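Local coordinates for WbbZ protein (PDB 6X1L), which is of unknown function but probably acts, as a member of the polysaccharide pyruvyl transferase family, in making a cell-surface polysaccharide, at residues 9-14 with 101-106; 105-110 with 251-256; 170-175 with 214-219; 189-194 with 228-233. All coordinates share one frame; numbering follows the deposited sequence.

Interaction 1 (9-14 with 101-106)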
loop_
_atom_site.group_PDB
_atom_site.type_symbol
_atom_site.label_atom_id
_atom_site.label_comp_id
_atom_site.label_asym_id
_atom_site.label_seq_id
_atom_site.Cartn_x
_atom_site.Cartn_y
_atom_site.Cartn_z
ATOM N N LEU A 9 -25.502 17.137 3.909
ATOM C CA LEU A 9 -25.817 17.906 5.110
ATOM C C LEU A 9 -26.685 17.099 6.066
ATOM O O LEU A 9 -26.434 17.076 7.276
ATOM C CB LEU A 9 -26.514 19.213 4.730
ATOM C CG LEU A 9 -27.082 20.059 5.874
ATOM C CD1 LEU A 9 -25.970 20.681 6.711
ATOM C CD2 LEU A 9 -28.022 21.127 5.335
ATOM N N LYS A 10 -27.713 16.433 5.536
ATOM C CA LYS A 10 -28.545 15.565 6.364
ATOM C C LYS A 10 -27.701 14.532 7.097
ATOM O O LYS A 10 -27.925 14.260 8.283
ATOM C CB LYS A 10 -29.601 14.878 5.498
ATOM C CG LYS A 10 -30.363 13.778 6.212
ATOM C CD LYS A 10 -31.052 12.847 5.230
ATOM C CE LYS A 10 -32.151 13.556 4.463
ATOM N NZ LYS A 10 -32.805 12.638 3.493
ATOM N N PHE A 11 -26.708 13.963 6.407
ATOM C CA PHE A 11 -25.877 12.919 6.993
ATOM C C PHE A 11 -25.075 13.441 8.179
ATOM O O PHE A 11 -25.006 12.783 9.224
ATOM C CB PHE A 11 -24.952 12.345 5.918
ATOM C CG PHE A 11 -24.252 11.083 6.320
ATOM C CD1 PHE A 11 -24.968 9.923 6.551
ATOM C CD2 PHE A 11 -22.872 11.049 6.437
ATOM C CE1 PHE A 11 -24.325 8.754 6.909
ATOM C CE2 PHE A 11 -22.221 9.884 6.796
ATOM C CZ PHE A 11 -22.947 8.733 7.028
ATOM N N ASP A 12 -24.462 14.619 8.038
ATOM C CA ASP A 12 -23.678 15.196 9.128
ATOM C C ASP A 12 -24.542 15.420 10.367
ATOM O O ASP A 12 -24.228 14.933 11.458
ATOM C CB ASP A 12 -23.041 16.514 8.676
ATOM C CG ASP A 12 -22.111 16.343 7.482
ATOM O OD1 ASP A 12 -21.824 15.190 7.097
ATOM O OD2 ASP A 12 -21.669 17.369 6.924
ATOM N N LEU A 13 -25.637 16.168 10.210
ATOM C CA LEU A 13 -26.499 16.480 11.348
ATOM C C LEU A 13 -27.032 15.214 12.005
ATOM O O LEU A 13 -27.120 15.129 13.235
ATOM C CB LEU A 13 -27.653 17.374 10.893
ATOM C CG LEU A 13 -27.254 18.736 10.324
ATOM C CD1 LEU A 13 -28.437 19.419 9.660
ATOM C CD2 LEU A 13 -26.671 19.617 11.418
ATOM N N LEU A 14 -27.374 14.210 11.199
ATOM C CA LEU A 14 -27.948 12.981 11.735
ATOM C C LEU A 14 -26.954 12.245 12.627
ATOM O O LEU A 14 -27.283 11.861 13.755
ATOM C CB LEU A 14 -28.409 12.093 10.584
ATOM C CG LEU A 14 -29.389 10.963 10.870
ATOM C CD1 LEU A 14 -30.672 11.487 11.506
ATOM C CD2 LEU A 14 -29.688 10.259 9.569
ATOM N N ILE A 101 -25.627 1.068 10.042
ATOM C CA ILE A 101 -24.896 0.592 8.876
ATOM C C ILE A 101 -24.569 1.803 8.011
ATOM O O ILE A 101 -25.463 2.416 7.423
ATOM C CB ILE A 101 -25.698 -0.457 8.097
ATOM C CG1 ILE A 101 -25.939 -1.690 8.974
ATOM C CG2 ILE A 101 -24.972 -0.837 6.814
ATOM C CD1 ILE A 101 -26.680 -2.809 8.275
HETATM N N MSE A 102 -23.288 2.156 7.945
HETATM C CA MSE A 102 -22.835 3.289 7.138
HETATM C C MSE A 102 -23.103 3.002 5.649
HETATM O O MSE A 102 -23.307 1.843 5.288
HETATM C CB MSE A 102 -21.353 3.564 7.428
HETATM C CG MSE A 102 -21.100 3.948 8.884
HETATM SE SE MSE A 102 -21.955 5.641 9.422
HETATM C CE MSE A 102 -20.487 6.835 8.895
ATOM N N PRO A 103 -23.129 4.057 4.793
ATOM C CA PRO A 103 -23.615 3.888 3.409
ATOM C C PRO A 103 -23.124 2.634 2.704
ATOM O O PRO A 103 -21.925 2.486 2.432
ATOM C CB PRO A 103 -23.099 5.153 2.714
ATOM C CG PRO A 103 -23.144 6.180 3.793
ATOM C CD PRO A 103 -22.760 5.462 5.064
ATOM N N SER A 104 -24.051 1.730 2.392
ATOM C CA SER A 104 -23.692 0.386 1.967
ATOM C C SER A 104 -24.546 -0.069 0.791
ATOM O O SER A 104 -25.627 0.464 0.523
ATOM C CB SER A 104 -23.834 -0.618 3.118
ATOM O OG SER A 104 -22.886 -0.354 4.140
ATOM N N THR A 105 -24.023 -1.073 0.091
ATOM C CA THR A 105 -24.755 -1.824 -0.918
ATOM C C THR A 105 -25.123 -3.168 -0.305
ATOM O O THR A 105 -24.243 -3.908 0.148
ATOM C CB THR A 105 -23.919 -2.011 -2.187
ATOM O OG1 THR A 105 -23.861 -0.775 -2.915
ATOM C CG2 THR A 105 -24.513 -3.095 -3.078
ATOM N N ILE A 106 -26.419 -3.469 -0.269
ATOM C CA ILE A 106 -26.946 -4.654 0.397
ATOM C C ILE A 106 -27.759 -5.449 -0.615
ATOM O O ILE A 106 -28.568 -4.877 -1.354
ATOM C CB ILE A 106 -27.808 -4.277 1.616
ATOM C CG1 ILE A 106 -26.989 -3.463 2.619
ATOM C CG2 ILE A 106 -28.384 -5.519 2.274
ATOM C CD1 ILE A 106 -27.809 -2.923 3.768
#
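F11 extends from helix 6-21 toward M102 and P103, and the far end of its ring, the CZ corner, carries the contact. The two partners arrive differently. M102, present as selenomethionine, crosses the phenylalanine at about a right angle and brings its methyl to the ring edge, close to the ring plane: M102 CE lies 3.6 Å from F11 CZ and 4.1 Å from F11 CE2. P103 comes from the opposite direction and sets P103 CD 3.8 Å from F11 CZ, in an oblique position relative to the ring. The same proline carbon is 4.1 Å from F11 CE1, so methyl and pyrrolidine divide the end of the ring between its two flanks. The selenium makes an oblique Met-aromatic contact, with M102 SE 5.3 Å from the F11 ring centroid and 74° off the ring normal. Bends at chi2 and chi3 curl the M102 chain and bring its end nearer the helix than its CB direction alone would. This is helix-on-sheet packing in a Rossmann-like domain: strand 98-104 lies inside a six-stranded parallel sheet, between strands 67-71 and 120-124, and helix 6-21 leads into strand 23-27 of that sheet. The gap bridged is wide, since the nearest CA atoms, those of F11 and P103, are 10.0 Å apart. Around the same ring, F123 of strand 120-124 meets F11 edge-to-face, F45 lies against it with the planes at about 40°, and M150 touches both F11 and P103.

Interaction 2 (105-110 with 251-256)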
loop_
_atom_site.group_PDB
_atom_site.type_symbol
_atom_site.label_atom_id
_atom_site.label_comp_id
_atom_site.label_asym_id
_atom_site.label_seq_id
_atom_site.Cartn_x
_atom_site.Cartn_y
_atom_site.Cartn_z
ATOM N N THR A 105 -24.023 -1.073 0.091
ATOM C CA THR A 105 -24.755 -1.824 -0.918
ATOM C C THR A 105 -25.123 -3.168 -0.305
ATOM O O THR A 105 -24.243 -3.908 0.148
ATOM C CB THR A 105 -23.919 -2.011 -2.187
ATOM O OG1 THR A 105 -23.861 -0.775 -2.915
ATOM C CG2 THR A 105 -24.513 -3.095 -3.078
ATOM N N ILE A 106 -26.419 -3.469 -0.269
ATOM C CA ILE A 106 -26.946 -4.654 0.397
ATOM C C ILE A 106 -27.759 -5.449 -0.615
ATOM O O ILE A 106 -28.568 -4.877 -1.354
ATOM C CB ILE A 106 -27.808 -4.277 1.616
ATOM C CG1 ILE A 106 -26.989 -3.463 2.619
ATOM C CG2 ILE A 106 -28.384 -5.519 2.274
ATOM C CD1 ILE A 106 -27.809 -2.923 3.768
ATOM N N ARG A 107 -27.544 -6.761 -0.651
ATOM C CA ARG A 107 -28.289 -7.652 -1.533
ATOM C C ARG A 107 -28.715 -8.871 -0.733
ATOM O O ARG A 107 -27.869 -9.559 -0.153
ATOM C CB ARG A 107 -27.451 -8.074 -2.744
ATOM C CG ARG A 107 -26.984 -6.924 -3.628
ATOM C CD ARG A 107 -28.143 -6.284 -4.385
ATOM N NE ARG A 107 -27.678 -5.267 -5.322
ATOM C CZ ARG A 107 -27.625 -3.966 -5.051
ATOM N NH1 ARG A 107 -28.023 -3.515 -3.869
ATOM N NH2 ARG A 107 -27.172 -3.115 -5.964
ATOM N N GLY A 108 -30.021 -9.135 -0.699
ATOM C CA GLY A 108 -30.477 -10.306 0.017
ATOM C C GLY A 108 -30.372 -10.118 1.520
ATOM O O GLY A 108 -30.453 -9.002 2.045
ATOM N N TYR A 109 -30.174 -11.237 2.221
ATOM C CA TYR A 109 -30.186 -11.263 3.684
ATOM C C TYR A 109 -31.467 -10.636 4.231
ATOM O O TYR A 109 -31.451 -9.865 5.194
ATOM C CB TYR A 109 -28.947 -10.574 4.254
ATOM C CG TYR A 109 -27.658 -11.335 4.023
ATOM C CD1 TYR A 109 -27.601 -12.712 4.200
ATOM C CD2 TYR A 109 -26.501 -10.679 3.620
ATOM C CE1 TYR A 109 -26.425 -13.414 3.989
ATOM C CE2 TYR A 109 -25.321 -11.373 3.408
ATOM C CZ TYR A 109 -25.290 -12.739 3.593
ATOM O OH TYR A 109 -24.122 -13.435 3.384
ATOM N N SER A 110 -32.596 -10.973 3.601
ATOM C CA SER A 110 -33.869 -10.388 4.010
ATOM C C SER A 110 -34.257 -10.808 5.421
ATOM O O SER A 110 -34.885 -10.027 6.144
ATOM C CB SER A 110 -34.966 -10.768 3.015
ATOM O OG SER A 110 -35.028 -12.170 2.819
ATOM N N ASN A 251 -21.729 -2.050 -9.352
ATOM C CA ASN A 251 -21.130 -0.858 -9.943
ATOM C C ASN A 251 -22.191 0.052 -10.554
ATOM O O ASN A 251 -22.188 1.267 -10.316
ATOM C CB ASN A 251 -20.095 -1.259 -10.998
ATOM C CG ASN A 251 -18.851 -1.885 -10.389
ATOM O OD1 ASN A 251 -18.663 -1.862 -9.173
ATOM N ND2 ASN A 251 -17.986 -2.434 -11.239
ATOM N N GLU A 252 -23.113 -0.516 -11.335
ATOM C CA GLU A 252 -24.069 0.304 -12.076
ATOM C C GLU A 252 -24.939 1.145 -11.145
ATOM O O GLU A 252 -25.244 2.304 -11.452
ATOM C CB GLU A 252 -24.938 -0.583 -12.970
ATOM C CG GLU A 252 -25.865 0.201 -13.898
ATOM C CD GLU A 252 -26.677 -0.692 -14.824
ATOM O OE1 GLU A 252 -26.388 -1.905 -14.887
ATOM O OE2 GLU A 252 -27.605 -0.179 -15.486
ATOM N N ALA A 253 -25.341 0.586 -9.998
ATOM C CA ALA A 253 -26.235 1.317 -9.104
ATOM C C ALA A 253 -25.533 2.504 -8.454
ATOM O O ALA A 253 -26.136 3.569 -8.282
ATOM C CB ALA A 253 -26.806 0.380 -8.040
ATOM N N VAL A 254 -24.263 2.347 -8.076
ATOM C CA VAL A 254 -23.541 3.477 -7.498
ATOM C C VAL A 254 -23.286 4.538 -8.564
ATOM O O VAL A 254 -23.344 5.743 -8.286
ATOM C CB VAL A 254 -22.233 3.003 -6.834
ATOM C CG1 VAL A 254 -21.424 4.191 -6.339
ATOM C CG2 VAL A 254 -22.533 2.055 -5.678
ATOM N N TYR A 255 -23.017 4.109 -9.800
ATOM C CA TYR A 255 -22.797 5.057 -10.887
ATOM C C TYR A 255 -24.034 5.911 -11.133
ATOM O O TYR A 255 -23.939 7.136 -11.273
ATOM C CB TYR A 255 -22.409 4.316 -12.169
ATOM C CG TYR A 255 -22.392 5.221 -13.381
ATOM C CD1 TYR A 255 -21.277 6.001 -13.674
ATOM C CD2 TYR A 255 -23.492 5.310 -14.223
ATOM C CE1 TYR A 255 -21.260 6.838 -14.777
ATOM C CE2 TYR A 255 -23.484 6.144 -15.325
ATOM C CZ TYR A 255 -22.365 6.905 -15.598
ATOM O OH TYR A 255 -22.350 7.735 -16.696
ATOM N N ASN A 256 -25.206 5.275 -11.209
ATOM C CA ASN A 256 -26.430 6.013 -11.504
ATOM C C ASN A 256 -26.770 7.009 -10.405
ATOM O O ASN A 256 -27.304 8.085 -10.691
ATOM C CB ASN A 256 -27.593 5.042 -11.722
ATOM C CG ASN A 256 -27.489 4.291 -13.036
ATOM O OD1 ASN A 256 -26.981 4.816 -14.027
ATOM N ND2 ASN A 256 -27.972 3.055 -13.052
#
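The hydroxyl oxygen T105 OG1 is hydrogen-bonded to R125 NE and E126 OE2, and it also faces the helix 251-256, where V254 CG2 lies 4.2 Å from T105 OG1. The threonine and valine side chains meet at a slant, and this touch is purely van der Waals. R107 makes the second one: the guanidinium presents its edge, near its own plane, to the helix, with R107 NH2 4.1 Å from A253 CB. Several bonds fix the rotation of that flat group. R107 NH1 donates to I106 O at 2.9 Å with an N-H...O angle of 155°; the acceptor is nearly in the guanidinium plane, while the donor stands 52° out of the carbonyl plane. T129 OG1 also bonds R107 NH1, and Y248 O bonds R107 NE. A bend at chi2 (-70°) folds the arginine chain back so that NH1 can reach the carbonyl just before its own residue. One guanidinium face is backed by T105 CG2, 3.5 Å above the plane and displaced toward the rim. Both contacts are slight, burying 78 Å² in all. They join the loop that follows strand 98-104 of the six-stranded sheet to helix 250-259, which packs beside the four-stranded sheet, a meeting of two Rossmann-like halves consistent with the GT-B architecture of the family's clan.

Interaction 3 (170-175 with 214-219); sequences ANCFRT and INFLEE
Strand 170-172, from which A170 and C172 look toward F216, runs 10.6 Å from the axis of helix 214-218 at the closest approach, the two N-to-C directions differing by 143°. A single ring carbon receives both strand residues: F216 CE2 is 3.8 Å from C172 SG and 4.2 Å from A170 CB. Neither partner sits over the face or at the edge of the ring; both approach it obliquely. The sulfur makes a Cys sulfur-aromatic contact, with C172 SG 5.1 Å from the F216 centroid and 72° off the ring normal. Because F216 holds CG opposite its backbone N (chi1 175°), the ring projects from the helix toward the strand. A longer contact joins C172 SG to L217 CD2 at 4.4 Å; the leucine CB does not aim at the strand, but the branch end bends closer. No hydrogen bond crosses between the segments, so the contact is apolar throughout. Its place is a beta-alpha-beta crossover: helix 203-218 connects strand 167-172 to strand 220-225, its parallel neighbour, to which A170 is tied through backbone bonds with V222 and N224. Helix 228-236 also packs here, V230 touching C172 and L233 touching L217, while Y220 and H189 meet the F216 ring and Y199 of the second subunit packs on it.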
loop_
_atom_site.group_PDB
_atom_site.type_symbol
_atom_site.label_atom_id
_atom_site.label_comp_id
_atom_site.label_asym_id
_atom_site.label_seq_id
_atom_site.Cartn_x
_atom_site.Cartn_y
_atom_site.Cartn_z
ATOM N N ALA A 170 -4.630 3.692 -17.907
ATOM C CA ALA A 170 -4.431 2.741 -16.823
ATOM C C ALA A 170 -5.564 1.727 -16.843
ATOM O O ALA A 170 -6.739 2.107 -16.890
ATOM C CB ALA A 170 -4.390 3.446 -15.464
ATOM N N ASN A 171 -5.213 0.444 -16.813
ATOM C CA ASN A 171 -6.181 -0.645 -16.732
ATOM C C ASN A 171 -6.161 -1.203 -15.316
ATOM O O ASN A 171 -5.121 -1.683 -14.853
ATOM C CB ASN A 171 -5.863 -1.742 -17.747
ATOM C CG ASN A 171 -6.019 -1.278 -19.181
ATOM O OD1 ASN A 171 -6.819 -0.392 -19.476
ATOM N ND2 ASN A 171 -5.254 -1.880 -20.084
ATOM N N CYS A 172 -7.307 -1.139 -14.627
ATOM C CA CYS A 172 -7.427 -1.595 -13.236
ATOM C C CYS A 172 -8.637 -2.524 -13.132
ATOM O O CYS A 172 -9.696 -2.135 -12.633
ATOM C CB CYS A 172 -7.535 -0.401 -12.282
ATOM S SG CYS A 172 -6.179 0.809 -12.446
ATOM N N PHE A 173 -8.472 -3.761 -13.593
ATOM C CA PHE A 173 -9.567 -4.715 -13.667
ATOM C C PHE A 173 -9.363 -5.872 -12.698
ATOM O O PHE A 173 -8.236 -6.268 -12.386
ATOM C CB PHE A 173 -9.726 -5.260 -15.090
ATOM C CG PHE A 173 -10.266 -4.254 -16.059
ATOM C CD1 PHE A 173 -11.631 -4.115 -16.243
ATOM C CD2 PHE A 173 -9.407 -3.442 -16.786
ATOM C CE1 PHE A 173 -12.133 -3.188 -17.133
ATOM C CE2 PHE A 173 -9.902 -2.513 -17.680
ATOM C CZ PHE A 173 -11.269 -2.385 -17.853
ATOM N N ARG A 174 -10.492 -6.415 -12.246
ATOM C CA ARG A 174 -10.502 -7.535 -11.313
ATOM C C ARG A 174 -9.776 -8.737 -11.905
ATOM O O ARG A 174 -10.081 -9.174 -13.018
ATOM C CB ARG A 174 -11.953 -7.887 -10.974
ATOM C CG ARG A 174 -12.128 -8.848 -9.826
ATOM C CD ARG A 174 -13.583 -8.880 -9.392
ATOM N NE ARG A 174 -13.838 -9.952 -8.438
ATOM C CZ ARG A 174 -14.240 -11.170 -8.783
ATOM N NH1 ARG A 174 -14.437 -11.466 -10.062
ATOM N NH2 ARG A 174 -14.447 -12.090 -7.852
ATOM N N THR A 175 -8.819 -9.279 -11.143
ATOM C CA THR A 175 -7.911 -10.298 -11.672
ATOM C C THR A 175 -8.627 -11.603 -11.996
ATOM O O THR A 175 -8.150 -12.376 -12.836
ATOM C CB THR A 175 -6.783 -10.570 -10.675
ATOM O OG1 THR A 175 -7.344 -10.942 -9.409
ATOM C CG2 THR A 175 -5.918 -9.341 -10.494
ATOM N N ILE A 214 -4.138 6.519 -4.924
ATOM C CA ILE A 214 -4.232 7.851 -5.518
ATOM C C ILE A 214 -2.934 8.218 -6.232
ATOM O O ILE A 214 -2.959 8.737 -7.355
ATOM C CB ILE A 214 -4.606 8.886 -4.442
ATOM C CG1 ILE A 214 -6.071 8.711 -4.027
ATOM C CG2 ILE A 214 -4.341 10.305 -4.940
ATOM C CD1 ILE A 214 -6.528 9.692 -2.979
ATOM N N ASN A 215 -1.779 7.960 -5.597
ATOM C CA ASN A 215 -0.498 8.220 -6.254
ATOM C C ASN A 215 -0.423 7.526 -7.603
ATOM O O ASN A 215 0.047 8.109 -8.587
ATOM C CB ASN A 215 0.668 7.753 -5.382
ATOM C CG ASN A 215 0.841 8.581 -4.131
ATOM O OD1 ASN A 215 0.386 9.721 -4.047
ATOM N ND2 ASN A 215 1.516 8.008 -3.148
ATOM N N PHE A 216 -0.871 6.270 -7.662
ATOM C CA PHE A 216 -0.840 5.527 -8.916
ATOM C C PHE A 216 -1.690 6.215 -9.974
ATOM O O PHE A 216 -1.245 6.423 -11.109
ATOM C CB PHE A 216 -1.324 4.095 -8.679
ATOM C CG PHE A 216 -1.446 3.284 -9.935
ATOM C CD1 PHE A 216 -0.334 2.653 -10.478
ATOM C CD2 PHE A 216 -2.669 3.154 -10.580
ATOM C CE1 PHE A 216 -0.436 1.906 -11.634
ATOM C CE2 PHE A 216 -2.778 2.408 -11.743
ATOM C CZ PHE A 216 -1.658 1.783 -12.269
ATOM N N LEU A 217 -2.916 6.595 -9.607
ATOM C CA LEU A 217 -3.863 7.112 -10.588
ATOM C C LEU A 217 -3.514 8.520 -11.045
ATOM O O LEU A 217 -3.814 8.886 -12.187
ATOM C CB LEU A 217 -5.276 7.088 -10.000
ATOM C CG LEU A 217 -5.819 5.702 -9.656
ATOM C CD1 LEU A 217 -7.080 5.824 -8.808
ATOM C CD2 LEU A 217 -6.102 4.923 -10.933
ATOM N N GLU A 218 -2.896 9.326 -10.172
ATOM C CA GLU A 218 -2.623 10.725 -10.498
ATOM C C GLU A 218 -1.843 10.881 -11.800
ATOM O O GLU A 218 -2.014 11.882 -12.509
ATOM C CB GLU A 218 -1.848 11.393 -9.360
ATOM C CG GLU A 218 -2.690 11.826 -8.167
ATOM C CD GLU A 218 -1.847 12.444 -7.058
ATOM O OE1 GLU A 218 -1.200 11.690 -6.302
ATOM O OE2 GLU A 218 -1.819 13.689 -6.951
ATOM N N GLU A 219 -0.988 9.916 -12.130
ATOM C CA GLU A 219 -0.077 10.048 -13.262
ATOM C C GLU A 219 -0.693 9.617 -14.588
ATOM O O GLU A 219 -0.006 9.665 -15.614
ATOM C CB GLU A 219 1.204 9.248 -12.995
ATOM C CG GLU A 219 2.064 9.843 -11.887
ATOM C CD GLU A 219 3.375 9.094 -11.670
ATOM O OE1 GLU A 219 3.341 7.882 -11.357
ATOM O OE2 GLU A 219 4.445 9.724 -11.815
#

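Interaction 4 (189-194 with 228-233); sequences HDISLT and LHVAIL
I191 meets V230 with the branch that leads to its tip. From CB, which makes no close approach to the helix 228-233, the chain divides. The short branch, CG2, turns instead to the ring of F216 on helix 203-218, with I191 CG2 3.9 Å from F216 CD2. The long branch lies between the backbone N and the carbonyl carbon (chi1 58°), and this places I191 CG1 3.9 Å from V230 CG2. At the tip, I191 CD1 lies between two neighbours: V230 CG2 at 4.0 Å and F216 CD2 at 3.9 Å. The isoleucine therefore wedges between two helices of the C-terminal Rossmann-like half, helix 203-218 and helix 228-236, the latter connecting the parallel strands 220-225 and 240-243. V230 CG2 also meets a second loop residue, S192 OG lying 3.5 Å from it. That hydroxyl has polar company in a water 2.9 Å from S192 OG, which also accepts a weak bond from H229 N in the first turn of the helix, giving a water link between loop and helix. The loop itself is folded tightly: D190 is the centre of an inverse gamma turn closed by a weak bond from I191 N to H189 O, and its carboxylate forms a salt bridge with R227, directly before the helix. S192 is also held by a backbone bond to A33 at the start of helix 33-48, and W195 of the second subunit packs against I191 and T194.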
loop_
_atom_site.group_PDB
_atom_site.type_symbol
_atom_site.label_atom_id
_atom_site.label_comp_id
_atom_site.label_asym_id
_atom_site.label_seq_id
_atom_site.Cartn_x
_atom_site.Cartn_y
_atom_site.Cartn_z
ATOM N N HIS A 189 -3.340 -3.440 -13.745
ATOM C CA HIS A 189 -2.880 -3.193 -12.380
ATOM C C HIS A 189 -4.109 -3.209 -11.474
ATOM O O HIS A 189 -4.814 -2.202 -11.364
ATOM C CB HIS A 189 -2.141 -1.862 -12.276
ATOM C CG HIS A 189 -0.934 -1.766 -13.158
ATOM N ND1 HIS A 189 -1.018 -1.567 -14.519
ATOM C CD2 HIS A 189 0.388 -1.831 -12.870
ATOM C CE1 HIS A 189 0.198 -1.519 -15.033
ATOM N NE2 HIS A 189 1.069 -1.677 -14.053
ATOM N N ASP A 190 -4.372 -4.345 -10.827
ATOM C CA ASP A 190 -5.506 -4.459 -9.907
ATOM C C ASP A 190 -5.095 -3.888 -8.550
ATOM O O ASP A 190 -4.836 -4.603 -7.580
ATOM C CB ASP A 190 -5.966 -5.904 -9.788
ATOM C CG ASP A 190 -7.351 -6.026 -9.166
ATOM O OD1 ASP A 190 -8.004 -4.982 -8.955
ATOM O OD2 ASP A 190 -7.788 -7.162 -8.892
ATOM N N ILE A 191 -5.030 -2.555 -8.499
ATOM C CA ILE A 191 -4.532 -1.869 -7.310
ATOM C C ILE A 191 -5.455 -2.028 -6.114
ATOM O O ILE A 191 -5.044 -1.738 -4.983
ATOM C CB ILE A 191 -4.306 -0.376 -7.617
ATOM C CG1 ILE A 191 -5.609 0.273 -8.094
ATOM C CG2 ILE A 191 -3.200 -0.218 -8.670
ATOM C CD1 ILE A 191 -5.529 1.778 -8.248
ATOM N N SER A 192 -6.693 -2.479 -6.331
ATOM C CA SER A 192 -7.571 -2.792 -5.209
ATOM C C SER A 192 -7.057 -3.984 -4.411
ATOM O O SER A 192 -7.223 -4.024 -3.189
ATOM C CB SER A 192 -8.991 -3.068 -5.709
ATOM O OG SER A 192 -9.508 -1.952 -6.406
ATOM N N LEU A 193 -6.426 -4.954 -5.074
ATOM C CA LEU A 193 -5.975 -6.172 -4.419
ATOM C C LEU A 193 -4.585 -6.040 -3.800
ATOM O O LEU A 193 -3.908 -7.054 -3.603
ATOM C CB LEU A 193 -5.994 -7.344 -5.402
ATOM C CG LEU A 193 -7.352 -7.984 -5.688
ATOM C CD1 LEU A 193 -7.171 -9.277 -6.469
ATOM C CD2 LEU A 193 -8.121 -8.233 -4.396
ATOM N N THR A 194 -4.151 -4.823 -3.477
ATOM C CA THR A 194 -2.848 -4.632 -2.851
ATOM C C THR A 194 -2.904 -5.028 -1.380
ATOM O O THR A 194 -2.379 -6.077 -0.993
ATOM C CB THR A 194 -2.387 -3.185 -3.018
ATOM O OG1 THR A 194 -3.401 -2.294 -2.532
ATOM C CG2 THR A 194 -2.121 -2.892 -4.494
ATOM N N LEU A 228 -15.074 -0.386 -8.149
ATOM C CA LEU A 228 -15.880 0.778 -7.784
ATOM C C LEU A 228 -15.017 1.922 -7.267
ATOM O O LEU A 228 -15.107 3.054 -7.756
ATOM C CB LEU A 228 -16.919 0.382 -6.735
ATOM C CG LEU A 228 -17.803 1.524 -6.242
ATOM C CD1 LEU A 228 -18.554 2.152 -7.407
ATOM C CD2 LEU A 228 -18.774 1.013 -5.188
ATOM N N HIS A 229 -14.169 1.649 -6.281
ATOM C CA HIS A 229 -13.473 2.752 -5.639
ATOM C C HIS A 229 -12.254 3.224 -6.414
ATOM O O HIS A 229 -11.794 4.344 -6.175
ATOM C CB HIS A 229 -13.128 2.371 -4.204
ATOM C CG HIS A 229 -14.327 2.382 -3.310
ATOM N ND1 HIS A 229 -15.153 1.289 -3.162
ATOM C CD2 HIS A 229 -14.886 3.379 -2.584
ATOM C CE1 HIS A 229 -16.149 1.601 -2.352
ATOM N NE2 HIS A 229 -16.012 2.864 -1.990
ATOM N N VAL A 230 -11.749 2.433 -7.358
ATOM C CA VAL A 230 -10.867 2.996 -8.376
ATOM C C VAL A 230 -11.625 4.024 -9.206
ATOM O O VAL A 230 -11.148 5.143 -9.435
ATOM C CB VAL A 230 -10.280 1.883 -9.261
ATOM C CG1 VAL A 230 -9.496 2.492 -10.419
ATOM C CG2 VAL A 230 -9.397 0.957 -8.436
ATOM N N ALA A 231 -12.826 3.663 -9.660
ATOM C CA ALA A 231 -13.636 4.599 -10.432
ATOM C C ALA A 231 -13.963 5.846 -9.622
ATOM O O ALA A 231 -13.913 6.965 -10.146
ATOM C CB ALA A 231 -14.916 3.913 -10.911
ATOM N N ILE A 232 -14.292 5.674 -8.339
ATOM C CA ILE A 232 -14.603 6.823 -7.494
ATOM C C ILE A 232 -13.374 7.711 -7.319
ATOM O O ILE A 232 -13.443 8.933 -7.497
ATOM C CB ILE A 232 -15.170 6.355 -6.141
ATOM C CG1 ILE A 232 -16.616 5.865 -6.314
ATOM C CG2 ILE A 232 -15.112 7.480 -5.120
ATOM C CD1 ILE A 232 -17.204 5.255 -5.071
ATOM N N LEU A 233 -12.229 7.111 -6.975
ATOM C CA LEU A 233 -11.009 7.891 -6.784
ATOM C C LEU A 233 -10.645 8.660 -8.046
ATOM O O LEU A 233 -10.371 9.864 -7.998
ATOM C CB LEU A 233 -9.856 6.978 -6.372
ATOM C CG LEU A 233 -9.798 6.455 -4.939
ATOM C CD1 LEU A 233 -8.558 5.591 -4.770
ATOM C CD2 LEU A 233 -9.800 7.605 -3.940
HETATM O O HOH W 1 -12.115 -1.021 -5.406
#

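From the N terminus, interaction 1 closes first, bringing 101-106 back to helix 6-21 across 86 intervening residues, within the six-stranded half. The chain passes directly into interaction 2, which shares T105 and I106 and closes only 140 residues later at helix 250-259, tying the two halves together. Interactions 3 and 4 are both nested inside that long loop. They cross, their segments alternating as 170-175, 189-194, 214-219 and 228-233, and their centres are 6 Å apart; N171 O and H189 N, 2.7 Å apart, probably hydrogen-bond between them. Both reach the second subunit. Interaction 4 also touches interaction 2, with L228 CD1 3.7 Å from V254 CG1.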